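Local coordinates for protein AAA ATPase, central region (Enterococcus faecium, PDB 2R9G) that is probably an MgsA-type AAA+ ATPase acting in DNA replication and repair, its C-terminal domain forming a tetramer here, at residues Ala68-Thr72 against Val94-Leu98; Pro102-Ser106 against Lys176-Glu182; Gly146-Pro150 against Asn159-Leu163; Gln171-Pro175 against Tyr189-Lys193. All blocks are in the same frame, centred on the assembly; numbering follows the deposited sequence. Where two conformers were deposited one is given.

Contact 1 (Ala68-Thr72 against Val94-Leu98)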
loop_
_atom_site.group_PDB
_atom_site.type_symbol
_atom_site.label_atom_id
_atom_site.label_comp_id
_atom_site.label_asym_id
_atom_site.label_seq_id
_atom_site.Cartn_x
_atom_site.Cartn_y
_atom_site.Cartn_z
ATOM N N ALA C 68 -8.522 0.132 0.666
ATOM C CA ALA C 68 -8.927 1.423 1.223
ATOM C C ALA C 68 -8.696 1.506 2.723
ATOM O O ALA C 68 -8.341 2.569 3.234
ATOM C CB ALA C 68 -10.368 1.718 0.910
ATOM N N ALA C 69 -8.904 0.392 3.421
ATOM C CA ALA C 69 -8.672 0.331 4.857
ATOM C C ALA C 69 -7.176 0.468 5.111
ATOM O O ALA C 69 -6.762 1.170 6.043
ATOM C CB ALA C 69 -9.219 -0.982 5.458
ATOM N N ALA C 70 -6.373 -0.185 4.266
ATOM C CA ALA C 70 -4.917 -0.069 4.339
ATOM C C ALA C 70 -4.435 1.345 4.014
ATOM O O ALA C 70 -3.465 1.815 4.611
ATOM C CB ALA C 70 -4.252 -1.077 3.422
ATOM N N ARG C 71 -5.123 2.013 3.080
ATOM C CA ARG C 71 -4.765 3.375 2.644
ATOM C C ARG C 71 -4.954 4.470 3.702
ATOM O O ARG C 71 -4.433 5.577 3.539
ATOM C CB ARG C 71 -5.523 3.756 1.367
ATOM C CG ARG C 71 -4.953 3.127 0.108
ATOM C CD ARG C 71 -5.426 3.832 -1.152
ATOM N NE ARG C 71 -6.876 3.766 -1.334
ATOM C CZ ARG C 71 -7.509 2.774 -1.951
ATOM N NH1 ARG C 71 -6.826 1.747 -2.433
ATOM N NH2 ARG C 71 -8.828 2.803 -2.081
ATOM N N THR C 72 -5.716 4.164 4.756
ATOM C CA THR C 72 -5.940 5.079 5.865
ATOM C C THR C 72 -4.641 5.247 6.655
ATOM O O THR C 72 -4.347 6.320 7.168
ATOM C CB THR C 72 -7.066 4.558 6.784
ATOM O OG1 THR C 72 -8.207 4.198 5.991
ATOM C CG2 THR C 72 -7.480 5.606 7.806
ATOM N N VAL C 94 -9.499 10.134 2.342
ATOM C CA VAL C 94 -9.813 8.814 2.861
ATOM C C VAL C 94 -11.220 8.731 3.418
ATOM O O VAL C 94 -11.859 7.700 3.302
ATOM C CB VAL C 94 -8.726 8.221 3.833
ATOM C CG1 VAL C 94 -7.427 8.008 3.097
ATOM C CG2 VAL C 94 -8.488 9.089 5.027
ATOM N N VAL C 95 -11.716 9.832 3.969
ATOM C CA VAL C 95 -13.075 9.889 4.503
ATOM C C VAL C 95 -14.103 9.649 3.390
ATOM O O VAL C 95 -14.987 8.806 3.532
ATOM C CB VAL C 95 -13.331 11.216 5.286
ATOM C CG1 VAL C 95 -14.814 11.505 5.452
ATOM C CG2 VAL C 95 -12.672 11.161 6.653
ATOM N N VAL C 96 -13.949 10.346 2.268
ATOM C CA VAL C 96 -14.846 10.171 1.125
ATOM C C VAL C 96 -14.798 8.735 0.595
ATOM O O VAL C 96 -15.843 8.103 0.421
ATOM C CB VAL C 96 -14.554 11.195 0.007
ATOM C CG1 VAL C 96 -15.478 10.971 -1.150
ATOM C CG2 VAL C 96 -14.748 12.612 0.535
ATOM N N ASP C 97 -13.580 8.233 0.387
ATOM C CA ASP C 97 -13.323 6.857 -0.035
ATOM C C ASP C 97 -13.967 5.841 0.915
ATOM O O ASP C 97 -14.622 4.911 0.455
ATOM C CB ASP C 97 -11.805 6.609 -0.151
ATOM C CG ASP C 97 -11.452 5.229 -0.731
ATOM O OD1 ASP C 97 -12.322 4.531 -1.297
ATOM O OD2 ASP C 97 -10.269 4.842 -0.624
ATOM N N LEU C 98 -13.784 6.027 2.223
ATOM C CA LEU C 98 -14.350 5.117 3.222
ATOM C C LEU C 98 -15.878 5.150 3.243
ATOM O O LEU C 98 -16.515 4.099 3.277
ATOM C CB LEU C 98 -13.803 5.420 4.617
ATOM C CG LEU C 98 -12.352 5.085 4.973
ATOM C CD1 LEU C 98 -12.101 5.424 6.453
ATOM C CD2 LEU C 98 -11.982 3.629 4.643
HETATM O O HOH W 1 -8.942 5.097 2.298
HETATM O O HOH W 2 -7.645 6.146 0.115
#
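Two consecutive helices of the all-helical C-terminal domain form an antiparallel helical hairpin. Helix 66-82 meets helix 88-100, and segments 68-72 and 94-98 have axes 10.1 Å apart with directions 159° from parallel. That spacing leaves room for two waters. V94, L98 and D97 lose the most surface to the other helix. V94 points toward its partner. V94 CG1 lies 3.9 Å from R71 O and 4.3 Å from T72 CA, so the methyl rests on the backbone of the first helix. L98 leaves its backbone sideways, but its end comes closer. L98 CD2 reaches 4.0 Å from both A68 O and T72 OG1. L53 of helix 46-61 touches both T72 and V94, and I61 of the same helix touches L98. D97 brings charge into this buried place. D97 OD2 forms a salt bridge with R71 NH2 at 2.9 Å, and the NH2 donates the hydrogen bond. Its OD1 is hydrogen-bonded to Y181 OH of a neighbouring subunit, so it joins the pair to the subunit interface. One water donates to D97 OD2 at 3.2 Å and to A68 O at 2.8 Å. The other donates to D97 OD2 at 3.0 Å and accepts from R71 NE at 2.9 Å.

Contact 2 (Pro102-Ser106 against Lys176-Glu182)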
loop_
_atom_site.group_PDB
_atom_site.type_symbol
_atom_site.label_atom_id
_atom_site.label_comp_id
_atom_site.label_asym_id
_atom_site.label_seq_id
_atom_site.Cartn_x
_atom_site.Cartn_y
_atom_site.Cartn_z
ATOM N N PRO C 102 -17.708 -0.356 -0.083
ATOM C CA PRO C 102 -18.507 -1.377 0.599
ATOM C C PRO C 102 -18.154 -1.526 2.074
ATOM O O PRO C 102 -16.974 -1.489 2.444
ATOM C CB PRO C 102 -18.155 -2.656 -0.161
ATOM C CG PRO C 102 -17.813 -2.173 -1.529
ATOM C CD PRO C 102 -17.041 -0.912 -1.277
ATOM N N LYS C 103 -19.178 -1.686 2.902
ATOM C CA LYS C 103 -19.003 -1.785 4.341
ATOM C C LYS C 103 -19.043 -3.239 4.782
ATOM O O LYS C 103 -19.895 -4.012 4.334
ATOM C CB LYS C 103 -20.094 -1.011 5.085
ATOM C CG LYS C 103 -20.302 0.433 4.644
ATOM C CD LYS C 103 -19.127 1.309 5.030
ATOM C CE LYS C 103 -19.359 2.743 4.613
ATOM N NZ LYS C 103 -19.517 2.895 3.148
ATOM N N SER C 104 -18.119 -3.601 5.667
ATOM C CA SER C 104 -18.119 -4.908 6.284
ATOM C C SER C 104 -17.558 -4.846 7.697
ATOM O O SER C 104 -16.455 -4.321 7.924
ATOM C CB SER C 104 -17.312 -5.901 5.453
ATOM O OG SER C 104 -17.295 -7.159 6.094
ATOM N N ASN C 105 -18.325 -5.386 8.643
ATOM C CA ASN C 105 -17.856 -5.538 10.004
ATOM C C ASN C 105 -17.592 -7.002 10.362
ATOM O O ASN C 105 -17.294 -7.317 11.516
ATOM C CB ASN C 105 -18.838 -4.882 10.993
ATOM C CG ASN C 105 -20.194 -5.609 11.079
ATOM O OD1 ASN C 105 -20.581 -6.380 10.193
ATOM N ND2 ASN C 105 -20.930 -5.330 12.147
ATOM N N SER C 106 -17.694 -7.878 9.356
ATOM C CA SER C 106 -17.662 -9.336 9.542
ATOM C C SER C 106 -16.448 -9.850 10.304
ATOM O O SER C 106 -16.596 -10.672 11.196
ATOM C CB SER C 106 -17.784 -10.066 8.201
ATOM O OG SER C 106 -16.694 -9.751 7.353
ATOM N N LYS C 176 -19.633 -11.695 4.064
ATOM C CA LYS C 176 -20.623 -10.803 3.492
ATOM C C LYS C 176 -20.322 -10.606 2.019
ATOM O O LYS C 176 -19.256 -10.986 1.540
ATOM C CB LYS C 176 -20.650 -9.482 4.259
ATOM C CG LYS C 176 -21.146 -9.646 5.695
ATOM C CD LYS C 176 -21.564 -8.317 6.288
ATOM C CE LYS C 176 -22.571 -8.506 7.412
ATOM N NZ LYS C 176 -23.307 -7.233 7.683
ATOM N N ASP C 177 -21.276 -10.044 1.293
ATOM C CA ASP C 177 -21.115 -9.870 -0.147
ATOM C C ASP C 177 -21.353 -8.426 -0.569
ATOM O O ASP C 177 -21.774 -8.160 -1.698
ATOM C CB ASP C 177 -22.005 -10.860 -0.931
ATOM C CG ASP C 177 -23.486 -10.801 -0.532
ATOM O OD1 ASP C 177 -23.965 -9.774 0.004
ATOM O OD2 ASP C 177 -24.185 -11.809 -0.774
ATOM N N THR C 178 -21.079 -7.501 0.352
ATOM C CA THR C 178 -21.261 -6.071 0.106
ATOM C C THR C 178 -20.255 -5.540 -0.919
ATOM O O THR C 178 -20.531 -4.566 -1.612
ATOM C CB THR C 178 -21.213 -5.229 1.412
ATOM O OG1 THR C 178 -20.099 -5.634 2.207
ATOM C CG2 THR C 178 -22.478 -5.416 2.226
ATOM N N GLY C 179 -19.101 -6.193 -1.021
ATOM C CA GLY C 179 -18.142 -5.891 -2.072
ATOM C C GLY C 179 -17.526 -7.128 -2.700
ATOM O O GLY C 179 -17.507 -8.207 -2.093
ATOM N N LYS C 180 -16.987 -6.941 -3.905
ATOM C CA LYS C 180 -16.390 -8.004 -4.718
ATOM C C LYS C 180 -15.220 -8.745 -4.074
ATOM O O LYS C 180 -14.980 -9.914 -4.394
ATOM C CB LYS C 180 -15.945 -7.449 -6.074
ATOM C CG LYS C 180 -17.075 -7.268 -7.078
ATOM C CD LYS C 180 -16.525 -6.952 -8.466
ATOM C CE LYS C 180 -17.640 -6.740 -9.485
ATOM N NZ LYS C 180 -18.338 -5.435 -9.289
ATOM N N TYR C 181 -14.485 -8.081 -3.185
ATOM C CA TYR C 181 -13.364 -8.739 -2.526
ATOM C C TYR C 181 -13.817 -9.830 -1.554
ATOM O O TYR C 181 -13.236 -10.926 -1.527
ATOM C CB TYR C 181 -12.453 -7.740 -1.818
ATOM C CG TYR C 181 -11.114 -8.335 -1.449
ATOM C CD1 TYR C 181 -10.072 -8.371 -2.369
ATOM C CD2 TYR C 181 -10.890 -8.873 -0.184
ATOM C CE1 TYR C 181 -8.838 -8.922 -2.036
ATOM C CE2 TYR C 181 -9.662 -9.424 0.156
ATOM C CZ TYR C 181 -8.643 -9.444 -0.769
ATOM O OH TYR C 181 -7.422 -9.991 -0.434
ATOM N N GLU C 182 -14.843 -9.527 -0.763
ATOM C CA GLU C 182 -15.341 -10.462 0.241
ATOM C C GLU C 182 -16.353 -11.459 -0.341
ATOM O O GLU C 182 -16.641 -12.488 0.276
ATOM C CB GLU C 182 -15.926 -9.711 1.436
ATOM C CG GLU C 182 -15.827 -10.467 2.752
ATOM C CD GLU C 182 -16.642 -9.842 3.877
ATOM O OE1 GLU C 182 -17.207 -8.742 3.696
ATOM O OE2 GLU C 182 -16.717 -10.462 4.952
HETATM O O HOH W 3 -21.648 -4.878 6.747
#
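In this all-helical MgsA-type C-terminal domain, a loop meets the start of a helix some 70 residues further on. The loop joins helices 88-100 and 106-119, and its partner is the turn into helix 180-195. P102 CB sits 3.4 Å from T178 O and 3.8 Å from G179 CA. G179 is the N-cap residue of helix 180-195, and a CB there would come within 2.9 Å of P102 CB, a clash. With no side chain at G179, the P102 ring can lie against its CA. K103 NZ is hydrogen-bonded to S101 O, C99 O and S28 OG. K103 O accepts hydrogen bonds from T178 OG1 at 2.7 Å and from a water at 3.1 Å. That water accepts from K176 NZ at 3.0 Å. S104 turns toward the helix, and S104 OG donates to E182 OE1 at 2.9 Å. N105 is the N-cap residue of helix 106-119 but makes no side-chain capping bond. Its ND2 is instead hydrogen-bonded to Y149 OH of a neighbouring subunit. S106 OG donates to E182 OE2 at 2.5 Å. Y173 OH is also hydrogen-bonded to that oxygen, and K176 N donates weakly to E182 OE2 at 3.3 Å. These bonds tie helix 180-195 to the loop and first turn of helix 106-119. Neutral donors thus hold the buried carboxylate, with no cation of the two segments paired to it.

Contact 3 (Gly146-Pro150 against Asn159-Leu163)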
loop_
_atom_site.group_PDB
_atom_site.type_symbol
_atom_site.label_atom_id
_atom_site.label_comp_id
_atom_site.label_asym_id
_atom_site.label_seq_id
_atom_site.Cartn_x
_atom_site.Cartn_y
_atom_site.Cartn_z
ATOM N N GLY C 146 0.891 -36.706 12.292
ATOM C CA GLY C 146 1.452 -35.491 12.879
ATOM C C GLY C 146 0.959 -34.278 12.107
ATOM O O GLY C 146 -0.067 -34.342 11.415
ATOM N N TYR C 147 1.688 -33.172 12.220
ATOM C CA TYR C 147 1.315 -31.945 11.525
ATOM C C TYR C 147 1.483 -32.090 10.012
ATOM O O TYR C 147 2.549 -32.493 9.536
ATOM C CB TYR C 147 2.123 -30.740 12.037
ATOM C CG TYR C 147 1.875 -29.493 11.219
ATOM C CD1 TYR C 147 0.607 -28.911 11.183
ATOM C CD2 TYR C 147 2.891 -28.913 10.458
ATOM C CE1 TYR C 147 0.353 -27.788 10.412
ATOM C CE2 TYR C 147 2.647 -27.775 9.683
ATOM C CZ TYR C 147 1.373 -27.221 9.672
ATOM O OH TYR C 147 1.098 -26.100 8.925
ATOM N N GLN C 148 0.424 -31.772 9.272
ATOM C CA GLN C 148 0.490 -31.722 7.810
ATOM C C GLN C 148 0.646 -30.280 7.306
ATOM O O GLN C 148 -0.198 -29.425 7.560
ATOM C CB GLN C 148 -0.748 -32.362 7.186
ATOM C CG GLN C 148 -0.857 -33.862 7.399
ATOM C CD GLN C 148 -2.204 -34.399 6.960
ATOM O OE1 GLN C 148 -2.334 -34.941 5.865
ATOM N NE2 GLN C 148 -3.224 -34.223 7.805
ATOM N N TYR C 149 1.738 -30.047 6.587
ATOM C CA TYR C 149 2.097 -28.766 5.991
ATOM C C TYR C 149 1.331 -28.593 4.676
ATOM O O TYR C 149 1.565 -29.342 3.731
ATOM C CB TYR C 149 3.604 -28.806 5.727
ATOM C CG TYR C 149 4.297 -27.513 5.366
ATOM C CD1 TYR C 149 4.324 -26.432 6.247
ATOM C CD2 TYR C 149 5.008 -27.405 4.171
ATOM C CE1 TYR C 149 5.004 -25.257 5.920
ATOM C CE2 TYR C 149 5.687 -26.240 3.833
ATOM C CZ TYR C 149 5.682 -25.173 4.709
ATOM O OH TYR C 149 6.355 -24.029 4.369
ATOM N N PRO C 150 0.393 -27.622 4.625
ATOM C CA PRO C 150 -0.514 -27.403 3.473
ATOM C C PRO C 150 0.170 -27.166 2.134
ATOM O O PRO C 150 -0.338 -27.618 1.100
ATOM C CB PRO C 150 -1.317 -26.166 3.881
ATOM C CG PRO C 150 -1.265 -26.165 5.367
ATOM C CD PRO C 150 0.099 -26.687 5.724
ATOM N N ASN C 159 -7.032 -31.060 4.515
ATOM C CA ASN C 159 -8.067 -31.332 5.516
ATOM C C ASN C 159 -7.392 -31.697 6.833
ATOM O O ASN C 159 -6.843 -32.788 6.979
ATOM C CB ASN C 159 -8.990 -32.463 5.046
ATOM C CG ASN C 159 -10.251 -32.606 5.895
ATOM O OD1 ASN C 159 -10.289 -32.240 7.072
ATOM N ND2 ASN C 159 -11.294 -33.157 5.292
ATOM N N GLN C 160 -7.437 -30.763 7.778
ATOM C CA GLN C 160 -6.756 -30.896 9.061
ATOM C C GLN C 160 -7.543 -30.135 10.126
ATOM O O GLN C 160 -8.151 -29.100 9.835
ATOM C CB GLN C 160 -5.325 -30.348 8.951
ATOM C CG GLN C 160 -4.434 -30.584 10.170
ATOM C CD GLN C 160 -2.967 -30.332 9.897
ATOM O OE1 GLN C 160 -2.096 -30.796 10.640
ATOM N NE2 GLN C 160 -2.679 -29.602 8.825
ATOM N N GLN C 161 -7.542 -30.659 11.350
ATOM C CA GLN C 161 -8.187 -30.001 12.484
ATOM C C GLN C 161 -7.265 -28.936 13.069
ATOM O O GLN C 161 -6.131 -29.229 13.449
ATOM C CB GLN C 161 -8.561 -31.025 13.563
ATOM C CG GLN C 161 -9.467 -30.478 14.671
ATOM C CD GLN C 161 -9.196 -31.115 16.032
ATOM O OE1 GLN C 161 -8.209 -31.830 16.216
ATOM N NE2 GLN C 161 -10.071 -30.848 16.996
ATOM N N TYR C 162 -7.759 -27.702 13.133
ATOM C CA TYR C 162 -7.015 -26.595 13.743
ATOM C C TYR C 162 -7.709 -26.056 15.000
ATOM O O TYR C 162 -7.052 -25.595 15.934
ATOM C CB TYR C 162 -6.777 -25.459 12.739
ATOM C CG TYR C 162 -5.987 -25.844 11.512
ATOM C CD1 TYR C 162 -4.600 -25.956 11.562
ATOM C CD2 TYR C 162 -6.629 -26.094 10.298
ATOM C CE1 TYR C 162 -3.875 -26.314 10.443
ATOM C CE2 TYR C 162 -5.910 -26.449 9.164
ATOM C CZ TYR C 162 -4.534 -26.561 9.246
ATOM O OH TYR C 162 -3.813 -26.914 8.132
ATOM N N LEU C 163 -9.037 -26.104 15.010
ATOM C CA LEU C 163 -9.810 -25.743 16.194
ATOM C C LEU C 163 -9.599 -26.772 17.306
ATOM O O LEU C 163 -9.557 -27.978 17.028
ATOM C CB LEU C 163 -11.299 -25.648 15.851
ATOM C CG LEU C 163 -11.826 -24.372 15.192
ATOM C CD1 LEU C 163 -13.148 -24.681 14.493
ATOM C CD2 LEU C 163 -11.989 -23.246 16.218
HETATM O O HOH W 4 -2.833 -33.669 11.492
HETATM O O HOH W 5 -1.432 -25.570 8.483
HETATM O O HOH W 6 -5.810 -35.117 5.526
#
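Q160 clamps the backbone of Q148 with its side-chain amide. Q148 N donates to Q160 OE1 at 3.0 Å, and Q160 NE2 donates to Q148 O at 2.8 Å. The amide thus satisfies both polar backbone groups of one residue, much as a neighbouring strand would, though neither segment is a strand. Q160 OE1 has a second donor, a water at 3.1 Å that also donates to G146 O at 2.8 Å. Another water donates to Y162 OH at 2.8 Å and lies 2.6 Å from Y147 OH. Y147 OH is also hydrogen-bonded to R26 NH2 of a neighbouring subunit. A third water donates to N159 O at 2.9 Å and only weakly to Q148 OE1. Apolar contact is slight: Y147 CE1 and Y162 CE1 meet edge to edge at 4.5 Å. P150 CG makes a van der Waals contact with Y162 OH at 3.8 Å. The contact pins a loop together within the long connection between helix 106-119 and helix 180-195, where Y162 packs on G27 of a neighbouring subunit.

Contact 4 (Gln171-Pro175 against Tyr189-Lys193)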
loop_
_atom_site.group_PDB
_atom_site.type_symbol
_atom_site.label_atom_id
_atom_site.label_comp_id
_atom_site.label_asym_id
_atom_site.label_seq_id
_atom_site.Cartn_x
_atom_site.Cartn_y
_atom_site.Cartn_z
ATOM N N GLN C 171 -18.313 -21.577 14.684
ATOM C CA GLN C 171 -18.288 -20.809 13.453
ATOM C C GLN C 171 -18.425 -19.337 13.806
ATOM O O GLN C 171 -19.503 -18.873 14.189
ATOM C CB GLN C 171 -19.404 -21.258 12.507
ATOM C CG GLN C 171 -19.415 -20.533 11.164
ATOM C CD GLN C 171 -20.429 -21.100 10.183
ATOM O OE1 GLN C 171 -20.825 -22.263 10.273
ATOM N NE2 GLN C 171 -20.843 -20.277 9.229
ATOM N N TYR C 172 -17.316 -18.617 13.690
ATOM C CA TYR C 172 -17.268 -17.197 14.035
ATOM C C TYR C 172 -17.489 -16.295 12.830
ATOM O O TYR C 172 -18.143 -15.258 12.940
ATOM C CB TYR C 172 -15.934 -16.862 14.687
ATOM C CG TYR C 172 -15.624 -17.697 15.907
ATOM C CD1 TYR C 172 -16.531 -17.793 16.958
ATOM C CD2 TYR C 172 -14.415 -18.386 16.012
ATOM C CE1 TYR C 172 -16.250 -18.558 18.078
ATOM C CE2 TYR C 172 -14.119 -19.150 17.127
ATOM C CZ TYR C 172 -15.043 -19.231 18.159
ATOM O OH TYR C 172 -14.762 -19.995 19.267
ATOM N N TYR C 173 -16.943 -16.700 11.685
ATOM C CA TYR C 173 -16.935 -15.866 10.510
ATOM C C TYR C 173 -18.114 -16.156 9.599
ATOM O O TYR C 173 -18.272 -17.268 9.087
ATOM C CB TYR C 173 -15.603 -15.994 9.757
ATOM C CG TYR C 173 -15.533 -15.153 8.496
ATOM C CD1 TYR C 173 -15.634 -13.761 8.556
ATOM C CD2 TYR C 173 -15.363 -15.749 7.249
ATOM C CE1 TYR C 173 -15.579 -12.987 7.405
ATOM C CE2 TYR C 173 -15.305 -14.983 6.085
ATOM C CZ TYR C 173 -15.416 -13.602 6.173
ATOM O OH TYR C 173 -15.359 -12.828 5.038
ATOM N N GLN C 174 -18.953 -15.147 9.423
ATOM C CA GLN C 174 -20.000 -15.207 8.419
ATOM C C GLN C 174 -19.718 -14.140 7.372
ATOM O O GLN C 174 -19.911 -12.942 7.622
ATOM C CB GLN C 174 -21.409 -15.105 9.027
ATOM C CG GLN C 174 -21.458 -14.635 10.476
ATOM C CD GLN C 174 -22.587 -15.284 11.272
ATOM O OE1 GLN C 174 -23.355 -14.600 11.947
ATOM N NE2 GLN C 174 -22.686 -16.610 11.199
ATOM N N PRO C 175 -19.223 -14.581 6.202
ATOM C CA PRO C 175 -18.818 -13.700 5.113
ATOM C C PRO C 175 -19.966 -12.878 4.557
ATOM O O PRO C 175 -21.125 -13.304 4.591
ATOM C CB PRO C 175 -18.306 -14.668 4.052
ATOM C CG PRO C 175 -18.888 -15.972 4.391
ATOM C CD PRO C 175 -19.008 -15.998 5.864
ATOM N N TYR C 189 -14.241 -19.509 1.467
ATOM C CA TYR C 189 -14.699 -19.997 2.770
ATOM C C TYR C 189 -15.677 -21.185 2.671
ATOM O O TYR C 189 -15.502 -22.198 3.350
ATOM C CB TYR C 189 -15.314 -18.840 3.578
ATOM C CG TYR C 189 -15.734 -19.209 4.984
ATOM C CD1 TYR C 189 -14.786 -19.328 6.003
ATOM C CD2 TYR C 189 -17.080 -19.425 5.300
ATOM C CE1 TYR C 189 -15.159 -19.669 7.301
ATOM C CE2 TYR C 189 -17.466 -19.770 6.598
ATOM C CZ TYR C 189 -16.499 -19.885 7.597
ATOM O OH TYR C 189 -16.857 -20.222 8.888
ATOM N N TYR C 190 -16.687 -21.066 1.818
ATOM C CA TYR C 190 -17.669 -22.137 1.666
ATOM C C TYR C 190 -17.141 -23.311 0.844
ATOM O O TYR C 190 -17.525 -24.456 1.087
ATOM C CB TYR C 190 -18.987 -21.598 1.101
ATOM C CG TYR C 190 -19.721 -20.723 2.087
ATOM C CD1 TYR C 190 -20.088 -19.421 1.756
ATOM C CD2 TYR C 190 -20.026 -21.191 3.368
ATOM C CE1 TYR C 190 -20.758 -18.610 2.671
ATOM C CE2 TYR C 190 -20.689 -20.392 4.290
ATOM C CZ TYR C 190 -21.051 -19.104 3.937
ATOM O OH TYR C 190 -21.707 -18.318 4.854
ATOM N N ARG C 191 -16.249 -23.013 -0.103
ATOM C CA ARG C 191 -15.541 -24.021 -0.896
ATOM C C ARG C 191 -14.736 -24.962 0.004
ATOM O O ARG C 191 -14.720 -26.175 -0.216
ATOM C CB ARG C 191 -14.618 -23.336 -1.910
ATOM C CG ARG C 191 -13.903 -24.248 -2.888
ATOM C CD ARG C 191 -13.068 -23.444 -3.890
ATOM N NE ARG C 191 -13.908 -22.634 -4.775
ATOM C CZ ARG C 191 -13.890 -21.302 -4.846
ATOM N NH1 ARG C 191 -13.057 -20.586 -4.099
ATOM N NH2 ARG C 191 -14.710 -20.679 -5.684
ATOM N N ILE C 192 -14.087 -24.392 1.020
ATOM C CA ILE C 192 -13.330 -25.168 2.001
ATOM C C ILE C 192 -14.269 -26.040 2.837
ATOM O O ILE C 192 -13.982 -27.214 3.063
ATOM C CB ILE C 192 -12.417 -24.259 2.872
ATOM C CG1 ILE C 192 -11.288 -23.674 2.011
ATOM C CG2 ILE C 192 -11.837 -25.028 4.067
ATOM C CD1 ILE C 192 -10.705 -22.357 2.534
ATOM N N LYS C 193 -15.410 -25.479 3.233
ATOM C CA LYS C 193 -16.429 -26.223 3.981
ATOM C C LYS C 193 -17.015 -27.397 3.195
ATOM O O LYS C 193 -17.349 -28.428 3.781
ATOM C CB LYS C 193 -17.547 -25.299 4.475
ATOM C CG LYS C 193 -17.083 -24.292 5.502
ATOM C CD LYS C 193 -18.142 -23.989 6.545
ATOM C CE LYS C 193 -17.490 -23.345 7.760
ATOM N NZ LYS C 193 -18.352 -23.359 8.973
#
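Y189 is the main bump on this face of helix 180-195, and the irregular segment 171-175 wraps round it. The ring of Y173 turns its edge toward the face of Y189 in a T-shaped stack. The centroids are 5.3 Å apart and the planes meet at 89°. Y173 CD2 comes to 3.8 Å from Y189 CD1. P175 fits between two tyrosines. P175 CD lies 4.0 Å from Y189 CD2, and P175 CG lies 3.7 Å from Y190 CE1. At the far end of the Y189 ring, Q171 CG lies 3.4 Å from the hydroxyl oxygen, Y189 OH. That hydroxyl is hydrogen-bonded to D31 OD2 of a neighbouring subunit. A weak hydrogen bond from K193 NZ to Q171 OE1, at 3.0 Å, bridges the exposed end of the contact. Y173 OH is hydrogen-bonded to E182, about two turns before Y189 on helix 180-195. The segment lies between two helices. Y189, Y190 and K193 of helix 180-195 meet it in this contact, while Y172 packs on A110, A113 and A114 of helix 106-119.

In the fold
Contact 1 closes first along the chain and joins helices 66-82 and 88-100. Contact 2 follows, about 15 Å away between centres, and the two touch through a weak L98 O to K103 NZ bond. Contact 2 closes a long loop by bringing the start of helix 180-195 back to the start of helix 106-119. Contact 3 is nested inside that loop, its centre about 28 Å from that of contact 2 and 36 Å from that of contact 1. Contact 4 crosses contact 2 in chain order and shares helix 180-195. Their centres are about 14 Å apart, and E182 OE2 meets Y173 OH. Contacts 3 and 4, with centres about 17 Å apart, do not touch. In this tetramer all four regions also meet neighbouring subunits.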